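Local coordinates for protein response regulator (Caulobacter vibrioides, PDB 3T0Y) that probably controls the general stress response of Caulobacter as a PhyR-type response regulator whose sigma-like domain, present here, mimics a sigma factor to sequester an anti-sigma factor, at residues R92-S97 and I129-A134. Residues are numbered along the deposited sequence; the frame is centred on the assembly and turned at random.
Sequences RIAPRS and IGDAQA
The carboxylate of Asp131 meets Ser97 on one side of its plane and a bridging water on the other, both through OD2. This is a worked example of a polar link at a helix start inside a helical bundle: the start of helix 95-106 packs against helix 122-140, and helices 111-118 and 122-140 are consistent with the helix-turn-helix of a sigma-like domain. Ser97 OG comes in at the anti side, away from OD1, and donates a short bond to Asp131 OD2 (2.6 Å) from 24° out of the plane. The water donates to Asp131 OD2 from the opposite side of the plane and accepts from Ala94 N at 3.0 Å. At the other oxygen, OD1, Arg92 of the second subunit, another copy of this protein, forms a long, weak ion pair. Ala94 occupies the N-cap position of helix 95-106, and the water ties its N-H to the carboxylate, while its CB lies 4.2 Å from Asp131 OD2. A negative carboxylate beside this N-terminal turn would be expected to be favoured electrostatically. With CG anti to the backbone N (chi1 178°), the carboxylate carbon of Asp131 is carried out from its helix toward Ser97.

One residue further along, Ala132 adds a methyl contact to the polar link. Its methyl lies against Ile93 CG2 and the carbonyl O of Ser97, with Phe101 of helix 95-106 also touching this alanine. The two helices come close here, Ser97 CA lying 5.2 Å from Ala132 CA. Helix 122-140 faces another protein as well, whose backbone packs on Gln133. Ile93, just before the N-cap, turns its CG2 branch anti to its own backbone N, and that methyl rests 3.9 Å from Ala132 CB, which also lies 3.6 Å from Ser97 O.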
loop_
_atom_site.group_PDB
_atom_site.type_symbol
_atom_site.label_atom_id
_atom_site.label_comp_id
_atom_site.label_asym_id
_atom_site.label_seq_id
_atom_site.Cartn_x
_atom_site.Cartn_y
_atom_site.Cartn_z
ATOM N N ARG C 92 0.561 -4.596 5.377
ATOM C CA ARG C 92 -0.442 -5.669 5.323
ATOM C C ARG C 92 -1.825 -5.175 5.712
ATOM O O ARG C 92 -2.792 -5.919 5.634
ATOM C CB ARG C 92 -0.048 -6.817 6.253
ATOM C CG ARG C 92 1.191 -7.552 5.798
ATOM C CD ARG C 92 0.873 -8.342 4.549
ATOM N NE ARG C 92 -0.166 -9.316 4.854
ATOM C CZ ARG C 92 0.072 -10.589 5.148
ATOM N NH1 ARG C 92 1.317 -11.045 5.129
ATOM N NH2 ARG C 92 -0.939 -11.403 5.437
ATOM N N ILE C 93 -1.914 -3.928 6.169
ATOM C CA ILE C 93 -3.203 -3.335 6.476
ATOM C C ILE C 93 -3.798 -2.650 5.235
ATOM O O ILE C 93 -3.103 -1.927 4.511
ATOM C CB ILE C 93 -3.044 -2.293 7.591
ATOM C CG1 ILE C 93 -2.540 -2.983 8.858
ATOM C CG2 ILE C 93 -4.350 -1.561 7.817
ATOM C CD1 ILE C 93 -1.974 -2.053 9.861
ATOM N N ALA C 94 -5.082 -2.874 4.997
ATOM C CA ALA C 94 -5.770 -2.198 3.899
ATOM C C ALA C 94 -5.449 -0.728 3.988
ATOM O O ALA C 94 -5.533 -0.144 5.069
ATOM C CB ALA C 94 -7.276 -2.407 3.979
ATOM N N PRO C 95 -5.073 -0.125 2.855
ATOM C CA PRO C 95 -4.641 1.278 2.788
ATOM C C PRO C 95 -5.550 2.275 3.533
ATOM O O PRO C 95 -5.030 3.101 4.288
ATOM C CB PRO C 95 -4.621 1.562 1.285
ATOM C CG PRO C 95 -4.272 0.208 0.670
ATOM C CD PRO C 95 -4.973 -0.801 1.551
ATOM N N ARG C 96 -6.863 2.218 3.341
ATOM C CA ARG C 96 -7.722 3.192 3.993
ATOM C C ARG C 96 -7.756 2.968 5.503
ATOM O O ARG C 96 -7.924 3.916 6.276
ATOM C CB ARG C 96 -9.131 3.184 3.393
ATOM C CG ARG C 96 -9.702 4.587 3.146
ATOM C CD ARG C 96 -8.924 5.325 2.043
ATOM N NE ARG C 96 -9.084 6.782 2.107
ATOM C CZ ARG C 96 -8.517 7.631 1.257
ATOM N NH1 ARG C 96 -7.757 7.170 0.271
ATOM N NH2 ARG C 96 -8.707 8.940 1.388
ATOM N N SER C 97 -7.565 1.728 5.929
ATOM C CA SER C 97 -7.563 1.429 7.354
ATOM C C SER C 97 -6.225 1.838 7.915
ATOM O O SER C 97 -6.135 2.287 9.054
ATOM C CB SER C 97 -7.804 -0.056 7.612
ATOM O OG SER C 97 -9.054 -0.472 7.076
ATOM N N ILE C 129 -10.434 2.241 11.728
ATOM C CA ILE C 129 -9.489 1.944 12.794
ATOM C C ILE C 129 -9.778 0.565 13.380
ATOM O O ILE C 129 -8.867 -0.149 13.814
ATOM C CB ILE C 129 -9.602 2.957 13.936
ATOM C CG1 ILE C 129 -9.150 4.350 13.482
ATOM C CG2 ILE C 129 -8.767 2.496 15.120
ATOM C CD1 ILE C 129 -9.511 5.445 14.511
ATOM N N GLY C 130 -11.055 0.202 13.413
ATOM C CA GLY C 130 -11.445 -1.098 13.926
ATOM C C GLY C 130 -10.799 -2.158 13.059
ATOM O O GLY C 130 -10.066 -3.029 13.551
ATOM N N ASP C 131 -11.044 -2.054 11.751
ATOM C CA ASP C 131 -10.476 -2.986 10.765
ATOM C C ASP C 131 -8.956 -3.110 10.871
ATOM O O ASP C 131 -8.431 -4.214 10.807
ATOM C CB ASP C 131 -10.857 -2.566 9.336
ATOM C CG ASP C 131 -10.255 -3.475 8.288
ATOM O OD1 ASP C 131 -10.735 -4.621 8.162
ATOM O OD2 ASP C 131 -9.301 -3.056 7.596
ATOM N N ALA C 132 -8.248 -1.982 11.002
ATOM C CA ALA C 132 -6.802 -2.031 11.182
ATOM C C ALA C 132 -6.455 -2.776 12.470
ATOM O O ALA C 132 -5.505 -3.561 12.518
ATOM C CB ALA C 132 -6.191 -0.627 11.182
ATOM N N GLN C 133 -7.234 -2.541 13.518
ATOM C CA GLN C 133 -7.004 -3.262 14.757
ATOM C C GLN C 133 -7.230 -4.751 14.534
ATOM O O GLN C 133 -6.473 -5.593 15.025
ATOM C CB GLN C 133 -7.925 -2.764 15.865
ATOM C CG GLN C 133 -7.595 -3.393 17.214
ATOM C CD GLN C 133 -6.168 -3.089 17.674
ATOM O OE1 GLN C 133 -5.257 -3.906 17.509
ATOM N NE2 GLN C 133 -5.974 -1.913 18.256
ATOM N N ALA C 134 -8.278 -5.070 13.783
ATOM C CA ALA C 134 -8.579 -6.460 13.456
ATOM C C ALA C 134 -7.392 -7.107 12.770
ATOM O O ALA C 134 -6.949 -8.187 13.156
ATOM C CB ALA C 134 -9.808 -6.547 12.563
HETATM O O HOH W 1 -6.534 -4.382 7.183
#